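Local coordinates for spore germination protein GerM (Bacillus subtilis subsp. subtilis str. 168, PDB 6GZB) that is of unknown biochemical function but affects both sporulation and germination, and is built from tandem GerMN domains, at residues V203-E208 with L247-S252; Y64-T69 with S212-P217; E127-K132 with E167-G172. One frame throughout, in Å; residues are numbered along the deposited sequence.

Contact 1. Residues V203-E208 with L247-S252; sequences VYYLAE and LLTDFS
A single antiparallel beta bridge between L206 and L248 fastens the loop after helix 229-239 to the edge of the hairpin made by strands 198-208 and 213-223. The pair is of the hydrogen-bonded kind. L206 N donates to L248 O at 3.0 Å, and L248 N returns a bond to L206 O at 2.8 Å. Both are fairly straight, with N-H...O angles of 160° and 163°. The N-H and C=O of L206 point out of the hairpin, whereas those of Y205 and A207 point to V216 and Y214.

Leucines suit the bridge because L206 and L248 touch on one side, while L247 meets Y205 and A207 on the other. L206 has CG anti to its backbone N (chi1 -175°), and its CD2 lies 4.0 Å from L248 CD1, the two side chains crossing obliquely. L247 spreads its two methyls between neighbours. CD2 rests 4.0 Å from CB of A207, a residue small enough to admit it, while CD1 approaches Y205 CB at 4.1 Å. The Y205 hydroxyl is occupied farther off, bonded to K220 NZ. T249 carries the loop onward and hydrogen-bonds through OG1 to L237 O of helix 229-239; that same OG1 stands at the edge of the Y205 ring, 4.4 Å from Y205 CD1.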
loop_
_atom_site.group_PDB
_atom_site.type_symbol
_atom_site.label_atom_id
_atom_site.label_comp_id
_atom_site.label_asym_id
_atom_site.label_seq_id
_atom_site.Cartn_x
_atom_site.Cartn_y
_atom_site.Cartn_z
ATOM N N VAL A 203 -7.689 -0.341 1.301
ATOM C CA VAL A 203 -8.318 -0.171 -0.006
ATOM C C VAL A 203 -7.500 0.856 -0.790
ATOM O O VAL A 203 -7.071 1.874 -0.239
ATOM C CB VAL A 203 -9.759 0.344 0.172
ATOM C CG1 VAL A 203 -10.394 0.713 -1.153
ATOM C CG2 VAL A 203 -10.599 -0.692 0.906
ATOM N N TYR A 204 -7.251 0.570 -2.063
ATOM C CA TYR A 204 -6.448 1.450 -2.905
ATOM C C TYR A 204 -7.321 2.403 -3.707
ATOM O O TYR A 204 -8.261 1.988 -4.386
ATOM C CB TYR A 204 -5.570 0.644 -3.858
ATOM C CG TYR A 204 -4.334 0.071 -3.213
ATOM C CD1 TYR A 204 -4.375 -1.131 -2.518
ATOM C CD2 TYR A 204 -3.121 0.708 -3.334
ATOM C CE1 TYR A 204 -3.225 -1.673 -1.966
ATOM C CE2 TYR A 204 -1.971 0.181 -2.786
ATOM C CZ TYR A 204 -2.032 -0.997 -2.078
ATOM O OH TYR A 204 -0.872 -1.512 -1.532
ATOM N N TYR A 205 -7.008 3.689 -3.607
ATOM C CA TYR A 205 -7.662 4.686 -4.421
ATOM C C TYR A 205 -6.661 5.316 -5.360
ATOM O O TYR A 205 -5.460 5.078 -5.261
ATOM C CB TYR A 205 -8.314 5.753 -3.542
ATOM C CG TYR A 205 -9.408 5.212 -2.665
ATOM C CD1 TYR A 205 -10.640 4.867 -3.201
ATOM C CD2 TYR A 205 -9.209 5.030 -1.307
ATOM C CE1 TYR A 205 -11.656 4.382 -2.392
ATOM C CE2 TYR A 205 -10.202 4.511 -0.498
ATOM C CZ TYR A 205 -11.430 4.216 -1.038
ATOM O OH TYR A 205 -12.407 3.699 -0.227
ATOM N N LEU A 206 -7.173 6.131 -6.274
ATOM C CA LEU A 206 -6.365 6.689 -7.350
ATOM C C LEU A 206 -6.014 8.135 -7.039
ATOM O O LEU A 206 -6.795 8.859 -6.415
ATOM C CB LEU A 206 -7.159 6.578 -8.650
ATOM C CG LEU A 206 -6.513 6.993 -9.965
ATOM C CD1 LEU A 206 -5.406 6.032 -10.366
ATOM C CD2 LEU A 206 -7.567 7.072 -11.054
ATOM N N ALA A 207 -4.758 8.482 -7.256
ATOM C CA ALA A 207 -4.322 9.871 -7.189
ATOM C C ALA A 207 -3.554 10.180 -8.469
ATOM O O ALA A 207 -3.246 9.281 -9.250
ATOM C CB ALA A 207 -3.433 10.098 -5.987
ATOM N N GLU A 208 -3.241 11.444 -8.695
ATOM C CA GLU A 208 -2.403 11.778 -9.829
ATOM C C GLU A 208 -1.714 13.102 -9.646
ATOM O O GLU A 208 -2.178 13.969 -8.910
ATOM C CB GLU A 208 -3.201 11.765 -11.133
ATOM C CG GLU A 208 -4.314 12.788 -11.209
ATOM C CD GLU A 208 -4.656 13.136 -12.644
ATOM O OE1 GLU A 208 -4.553 12.240 -13.511
ATOM O OE2 GLU A 208 -4.987 14.311 -12.908
ATOM N N LEU A 247 -7.951 12.342 -3.487
ATOM C CA LEU A 247 -8.089 11.056 -4.114
ATOM C C LEU A 247 -9.335 10.935 -4.961
ATOM O O LEU A 247 -10.266 11.664 -4.816
ATOM C CB LEU A 247 -8.140 9.959 -3.070
ATOM C CG LEU A 247 -7.013 9.800 -2.085
ATOM C CD1 LEU A 247 -7.331 8.809 -0.990
ATOM C CD2 LEU A 247 -5.702 9.506 -2.776
ATOM N N LEU A 248 -9.324 9.980 -5.857
ATOM C CA LEU A 248 -10.478 9.714 -6.677
ATOM C C LEU A 248 -10.694 8.233 -6.847
ATOM O O LEU A 248 -9.880 7.436 -6.467
ATOM C CB LEU A 248 -10.300 10.359 -8.019
ATOM C CG LEU A 248 -8.865 10.697 -8.360
ATOM C CD1 LEU A 248 -8.760 10.643 -9.845
ATOM C CD2 LEU A 248 -8.376 12.052 -7.888
ATOM N N THR A 249 -11.831 7.873 -7.394
ATOM C CA THR A 249 -12.150 6.486 -7.704
ATOM C C THR A 249 -12.605 6.485 -9.149
ATOM O O THR A 249 -13.205 7.431 -9.592
ATOM C CB THR A 249 -13.265 5.886 -6.807
ATOM O OG1 THR A 249 -13.170 4.467 -6.781
ATOM C CG2 THR A 249 -14.588 6.219 -7.318
ATOM N N ASP A 250 -12.269 5.452 -9.903
ATOM C CA ASP A 250 -12.747 5.394 -11.250
ATOM C C ASP A 250 -13.952 4.484 -11.287
ATOM O O ASP A 250 -14.454 4.202 -12.325
ATOM C CB ASP A 250 -11.677 4.960 -12.236
ATOM C CG ASP A 250 -12.009 5.344 -13.685
ATOM O OD1 ASP A 250 -12.525 6.439 -13.919
ATOM O OD2 ASP A 250 -11.759 4.561 -14.603
ATOM N N PHE A 251 -14.415 4.047 -10.134
ATOM C CA PHE A 251 -15.598 3.193 -10.043
ATOM C C PHE A 251 -16.859 4.023 -10.174
ATOM O O PHE A 251 -16.947 5.113 -9.626
ATOM C CB PHE A 251 -15.647 2.459 -8.703
ATOM C CG PHE A 251 -14.748 1.271 -8.630
ATOM C CD1 PHE A 251 -13.372 1.427 -8.565
ATOM C CD2 PHE A 251 -15.276 0.009 -8.520
ATOM C CE1 PHE A 251 -12.538 0.328 -8.459
ATOM C CE2 PHE A 251 -14.451 -1.092 -8.440
ATOM C CZ PHE A 251 -13.081 -0.932 -8.397
ATOM N N SER A 252 -17.862 3.468 -10.841
ATOM C CA SER A 252 -19.222 3.951 -10.692
ATOM C C SER A 252 -19.752 3.517 -9.334
ATOM O O SER A 252 -19.476 2.411 -8.880
ATOM C CB SER A 252 -20.119 3.399 -11.810
ATOM O OG SER A 252 -21.461 3.252 -11.365
#

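Contact 2. Residues Y64-T69 with S212-P217; sequences YVVAQT and SEYYVP
Apolar contacts dominate, and the two valines V66 and V216 lie at their centre. V66 has CG1 anti to its backbone N (chi1 -170°), and this methyl lies 3.6 Å from Y214 CD1, the two side chains crossing at about a right angle. Its other branch, CG2, meets V216 CG2 at 4.0 Å. V216 in turn offers CG1 to Y64, 3.6 Å from Y64 CD1 and close to CB and CG as well. Branched valines fill the space between the tyrosines, whose hydroxyls find partners beyond the contact: Y64 OH bonds S245 O, and Y214 OH bonds D60 OD2.

Strand 65-73 pairs with strand 51-60, whereas strand 213-223 forms a hairpin with 198-208, so this is packing between two sheets, consistent with an interface between the tandem GerMN domains. The strand segments run at 140° to each other, and no direct hydrogen bond joins them.

Part of the polar linkage comes through a water that accepts from A67 N at 2.9 Å and donates to Y215 O; N337 supplies another, from OD1 to Y215 N and from ND2 to A67 O. P217, lacking an N-H, lays its ring carbon CD 3.9 Å from V65 O. Q68 folds back at chi2 (-76°), and its NE2 donates to A67 O at 3.1 Å beside Y214 CB. An alanine here has no amide to give A67 O, which would probably be left with N337 ND2 as its remaining side-chain donor, and a gap is likely to open beside Y214 CB.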
loop_
_atom_site.group_PDB
_atom_site.type_symbol
_atom_site.label_atom_id
_atom_site.label_comp_id
_atom_site.label_asym_id
_atom_site.label_seq_id
_atom_site.Cartn_x
_atom_site.Cartn_y
_atom_site.Cartn_z
ATOM N N TYR A 64 -0.069 11.620 1.934
ATOM C CA TYR A 64 -0.244 10.161 1.910
ATOM C C TYR A 64 1.097 9.447 1.828
ATOM O O TYR A 64 1.986 9.848 1.074
ATOM C CB TYR A 64 -1.122 9.723 0.742
ATOM C CG TYR A 64 -2.561 10.129 0.878
ATOM C CD1 TYR A 64 -3.467 9.351 1.600
ATOM C CD2 TYR A 64 -3.029 11.284 0.267
ATOM C CE1 TYR A 64 -4.799 9.724 1.707
ATOM C CE2 TYR A 64 -4.341 11.688 0.408
ATOM C CZ TYR A 64 -5.229 10.902 1.115
ATOM O OH TYR A 64 -6.538 11.321 1.238
ATOM N N VAL A 65 1.226 8.369 2.595
ATOM C CA VAL A 65 2.317 7.428 2.411
ATOM C C VAL A 65 1.977 6.526 1.236
ATOM O O VAL A 65 0.922 5.897 1.215
ATOM C CB VAL A 65 2.549 6.585 3.683
ATOM C CG1 VAL A 65 3.712 5.624 3.492
ATOM C CG2 VAL A 65 2.792 7.502 4.866
ATOM N N VAL A 66 2.862 6.495 0.247
ATOM C CA VAL A 66 2.559 5.886 -1.046
ATOM C C VAL A 66 3.803 5.206 -1.594
ATOM O O VAL A 66 4.900 5.759 -1.521
ATOM C CB VAL A 66 2.156 6.939 -2.103
ATOM C CG1 VAL A 66 1.630 6.239 -3.343
ATOM C CG2 VAL A 66 1.130 7.920 -1.556
ATOM N N ALA A 67 3.621 4.039 -2.195
ATOM C CA ALA A 67 4.715 3.347 -2.869
ATOM C C ALA A 67 5.109 4.125 -4.124
ATOM O O ALA A 67 4.253 4.520 -4.907
ATOM C CB ALA A 67 4.294 1.928 -3.245
ATOM N N GLN A 68 6.409 4.371 -4.280
ATOM C CA GLN A 68 6.985 4.710 -5.567
ATOM C C GLN A 68 8.093 3.733 -5.903
ATOM O O GLN A 68 9.052 3.590 -5.147
ATOM C CB GLN A 68 7.528 6.134 -5.560
ATOM C CG GLN A 68 6.447 7.196 -5.490
ATOM C CD GLN A 68 5.741 7.375 -6.816
ATOM O OE1 GLN A 68 6.264 8.029 -7.723
ATOM N NE2 GLN A 68 4.559 6.771 -6.949
ATOM N N THR A 69 7.928 3.019 -7.016
ATOM C CA THR A 69 8.884 1.985 -7.399
ATOM C C THR A 69 9.992 2.581 -8.248
ATOM O O THR A 69 9.735 3.177 -9.290
ATOM C CB THR A 69 8.195 0.822 -8.127
ATOM O OG1 THR A 69 7.443 0.057 -7.175
ATOM C CG2 THR A 69 9.227 -0.094 -8.776
ATOM N N SER A 212 2.003 11.357 -13.490
ATOM C CA SER A 212 1.383 10.036 -13.463
ATOM C C SER A 212 0.171 9.901 -12.543
ATOM O O SER A 212 -0.083 10.732 -11.672
ATOM C CB SER A 212 2.420 8.966 -13.097
ATOM O OG SER A 212 2.851 9.097 -11.751
ATOM N N GLU A 213 -0.611 8.864 -12.819
ATOM C CA GLU A 213 -1.522 8.274 -11.856
ATOM C C GLU A 213 -0.758 7.312 -10.951
ATOM O O GLU A 213 0.196 6.666 -11.374
ATOM C CB GLU A 213 -2.610 7.480 -12.577
ATOM C CG GLU A 213 -3.603 8.299 -13.381
ATOM C CD GLU A 213 -4.628 7.416 -14.078
ATOM O OE1 GLU A 213 -4.241 6.336 -14.563
ATOM O OE2 GLU A 213 -5.826 7.764 -14.081
ATOM N N TYR A 214 -1.192 7.210 -9.704
ATOM C CA TYR A 214 -0.627 6.241 -8.798
ATOM C C TYR A 214 -1.659 5.807 -7.769
ATOM O O TYR A 214 -2.720 6.396 -7.653
ATOM C CB TYR A 214 0.631 6.795 -8.123
ATOM C CG TYR A 214 0.442 8.109 -7.392
ATOM C CD1 TYR A 214 0.128 8.129 -6.047
ATOM C CD2 TYR A 214 0.696 9.322 -8.017
ATOM C CE1 TYR A 214 -0.038 9.320 -5.368
ATOM C CE2 TYR A 214 0.584 10.521 -7.333
ATOM C CZ TYR A 214 0.213 10.514 -6.011
ATOM O OH TYR A 214 0.121 11.690 -5.309
ATOM N N TYR A 215 -1.400 4.681 -7.131
ATOM C CA TYR A 215 -2.396 4.041 -6.306
ATOM C C TYR A 215 -2.032 4.192 -4.844
ATOM O O TYR A 215 -0.913 3.889 -4.446
ATOM C CB TYR A 215 -2.537 2.573 -6.704
ATOM C CG TYR A 215 -3.063 2.434 -8.119
ATOM C CD1 TYR A 215 -4.427 2.503 -8.376
ATOM C CD2 TYR A 215 -2.196 2.421 -9.202
ATOM C CE1 TYR A 215 -4.914 2.458 -9.664
ATOM C CE2 TYR A 215 -2.675 2.386 -10.498
ATOM C CZ TYR A 215 -4.035 2.426 -10.719
ATOM O OH TYR A 215 -4.523 2.362 -11.997
ATOM N N VAL A 216 -2.970 4.733 -4.074
ATOM C CA VAL A 216 -2.746 5.088 -2.688
ATOM C C VAL A 216 -3.577 4.192 -1.771
ATOM O O VAL A 216 -4.805 4.107 -1.909
ATOM C CB VAL A 216 -3.169 6.540 -2.428
ATOM C CG1 VAL A 216 -2.956 6.902 -0.964
ATOM C CG2 VAL A 216 -2.406 7.481 -3.346
ATOM N N PRO A 217 -2.907 3.488 -0.859
ATOM C CA PRO A 217 -3.601 2.577 0.045
ATOM C C PRO A 217 -4.126 3.341 1.254
ATOM O O PRO A 217 -3.421 4.191 1.795
ATOM C CB PRO A 217 -2.496 1.608 0.461
ATOM C CG PRO A 217 -1.251 2.416 0.412
ATOM C CD PRO A 217 -1.446 3.461 -0.659
HETATM O O HOH W 1 1.111 2.628 -2.800
#

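Contact 3. Residues E127-K132 with E167-G172; sequences EFKNYK and EMPVGG
The Y131 ring carries V170 CG2 over one face, a CH-pi contact with the methyl 3.6 Å from the ring centroid and displaced toward the rim, while F128 O lies in the ring plane at an edge. The F128 ring stacks with that of F124 and is met at its edge by M168 SD, 5.3 Å from the F128 centroid. The last torsion of M168 (chi3 -79°) turns CE to where it touches both aromatics, 3.8 Å from F128 CE2 and from Y131 CZ; a flexible thioether suits a place bounded by two rings.

Y131 OH accepts a nearly straight bond from V170 N, at 3.2 Å and 163°, with P169 CD 3.4 Å from the same oxygen. It also bonds E136 OE2 of helix 136-147, and that carboxylate oxygen takes G171 N too, so tyrosine and glutamate together hold consecutive backbone N-H groups. P169 CG packs 4.0 Å from the aliphatic K129 CG. The arrangement joins the loop between strand 119-124 and helix 136-147 to the loop that follows strand 163-164, probably as part of the first GerMN domain: a 3-10 segment supplies F128 for the Met-aromatic contact, and the inverse gamma turn at N130 leads to Y131.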
loop_
_atom_site.group_PDB
_atom_site.type_symbol
_atom_site.label_atom_id
_atom_site.label_comp_id
_atom_site.label_asym_id
_atom_site.label_seq_id
_atom_site.Cartn_x
_atom_site.Cartn_y
_atom_site.Cartn_z
ATOM N N GLU A 127 19.711 10.653 14.689
ATOM C CA GLU A 127 19.050 11.623 13.797
ATOM C C GLU A 127 17.611 11.221 13.469
ATOM O O GLU A 127 16.799 12.062 13.058
ATOM C CB GLU A 127 19.836 11.771 12.496
ATOM C CG GLU A 127 21.120 12.564 12.642
ATOM C CD GLU A 127 22.286 11.720 13.109
ATOM O OE1 GLU A 127 22.104 10.498 13.322
ATOM O OE2 GLU A 127 23.395 12.281 13.237
ATOM N N PHE A 128 17.308 9.931 13.629
ATOM C CA PHE A 128 15.953 9.413 13.441
ATOM C C PHE A 128 14.915 10.236 14.206
ATOM O O PHE A 128 13.746 10.290 13.819
ATOM C CB PHE A 128 15.894 7.948 13.887
ATOM C CG PHE A 128 14.551 7.298 13.687
ATOM C CD1 PHE A 128 14.221 6.722 12.473
ATOM C CD2 PHE A 128 13.639 7.208 14.736
ATOM C CE1 PHE A 128 13.002 6.088 12.295
ATOM C CE2 PHE A 128 12.425 6.561 14.572
ATOM C CZ PHE A 128 12.098 6.014 13.348
ATOM N N LYS A 129 15.352 10.895 15.279
ATOM C CA LYS A 129 14.443 11.646 16.136
ATOM C C LYS A 129 14.059 12.993 15.549
ATOM O O LYS A 129 13.114 13.620 16.026
ATOM C CB LYS A 129 15.060 11.857 17.514
ATOM C CG LYS A 129 15.304 10.574 18.282
ATOM C CD LYS A 129 15.745 10.864 19.710
ATOM C CE LYS A 129 16.041 9.576 20.458
ATOM N NZ LYS A 129 16.999 9.767 21.580
ATOM N N ASN A 130 14.766 13.429 14.508
ATOM C CA ASN A 130 14.657 14.811 14.037
ATOM C C ASN A 130 13.552 15.008 13.006
ATOM O O ASN A 130 13.779 15.612 11.965
ATOM C CB ASN A 130 15.976 15.275 13.426
ATOM C CG ASN A 130 17.108 15.301 14.428
ATOM O OD1 ASN A 130 16.890 15.443 15.630
ATOM N ND2 ASN A 130 18.330 15.135 13.935
ATOM N N TYR A 131 12.351 14.537 13.315
ATOM C CA TYR A 131 11.207 14.707 12.431
ATOM C C TYR A 131 10.153 15.585 13.100
ATOM O O TYR A 131 10.169 15.761 14.312
ATOM C CB TYR A 131 10.618 13.340 12.073
ATOM C CG TYR A 131 10.128 12.540 13.264
ATOM C CD1 TYR A 131 8.860 12.733 13.776
ATOM C CD2 TYR A 131 10.932 11.580 13.855
ATOM C CE1 TYR A 131 8.397 11.985 14.840
ATOM C CE2 TYR A 131 10.479 10.828 14.922
ATOM C CZ TYR A 131 9.223 11.063 15.436
ATOM O OH TYR A 131 8.753 10.337 16.513
ATOM N N LYS A 132 9.223 16.107 12.308
ATOM C CA LYS A 132 8.082 16.843 12.847
ATOM C C LYS A 132 7.007 15.899 13.373
ATOM O O LYS A 132 6.742 14.852 12.786
ATOM C CB LYS A 132 7.479 17.740 11.768
ATOM C CG LYS A 132 8.387 18.880 11.344
ATOM C CD LYS A 132 7.716 19.767 10.305
ATOM C CE LYS A 132 8.581 20.971 9.955
ATOM N NZ LYS A 132 8.608 21.252 8.491
ATOM N N GLU A 167 7.442 3.184 21.813
ATOM C CA GLU A 167 6.719 4.313 21.250
ATOM C C GLU A 167 7.654 5.199 20.439
ATOM O O GLU A 167 8.867 5.110 20.576
ATOM C CB GLU A 167 6.067 5.129 22.361
ATOM C CG GLU A 167 7.051 5.760 23.324
ATOM C CD GLU A 167 6.360 6.445 24.490
ATOM O OE1 GLU A 167 5.226 6.052 24.825
ATOM O OE2 GLU A 167 6.956 7.369 25.077
ATOM N N MET A 168 7.091 6.013 19.552
ATOM C CA MET A 168 7.900 6.940 18.775
ATOM C C MET A 168 8.311 8.111 19.667
ATOM O O MET A 168 7.555 8.524 20.533
ATOM C CB MET A 168 7.127 7.431 17.548
ATOM C CG MET A 168 6.983 6.393 16.446
ATOM S SD MET A 168 8.549 6.000 15.636
ATOM C CE MET A 168 8.729 7.396 14.532
ATOM N N PRO A 169 9.532 8.619 19.479
ATOM C CA PRO A 169 10.163 9.508 20.454
ATOM C C PRO A 169 9.509 10.884 20.561
ATOM O O PRO A 169 9.419 11.432 21.649
ATOM C CB PRO A 169 11.602 9.642 19.939
ATOM C CG PRO A 169 11.544 9.239 18.507
ATOM C CD PRO A 169 10.473 8.192 18.435
ATOM N N VAL A 170 9.085 11.459 19.441
ATOM C CA VAL A 170 8.697 12.864 19.430
ATOM C C VAL A 170 7.299 13.068 20.009
ATOM O O VAL A 170 7.087 13.959 20.823
ATOM C CB VAL A 170 8.760 13.458 18.011
ATOM C CG1 VAL A 170 8.132 14.842 17.975
ATOM C CG2 VAL A 170 10.198 13.503 17.529
ATOM N N GLY A 171 6.352 12.230 19.604
ATOM C CA GLY A 171 4.956 12.412 19.986
ATOM C C GLY A 171 4.364 11.239 20.747
ATOM O O GLY A 171 3.207 11.277 21.143
ATOM N N GLY A 172 5.125 10.166 20.902
ATOM C CA GLY A 172 4.711 9.071 21.781
ATOM C C GLY A 172 3.749 8.069 21.154
ATOM O O GLY A 172 3.156 7.261 21.856
#

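How the contacts relate
Contacts 1 and 2 are neighbours, with centres 11 Å apart, and share the hairpin of strands 198-208 and 213-223: contact 1 uses one strand and contact 2 the other. Along the chain their segments alternate, 64-69, 203-208, 212-217, 247-252. Strand 198-208 pairs with 213-223 on one side and holds the loop 247-252 on the other. Contact 3 is nested within the loop closed by contact 2. It stands apart, its centre 24 Å from that of contact 2 and 32 Å from that of contact 1, and touches neither. Contact 1 lies within the second GerMN domain and contact 3 probably within the first, while contact 2 brings the two together.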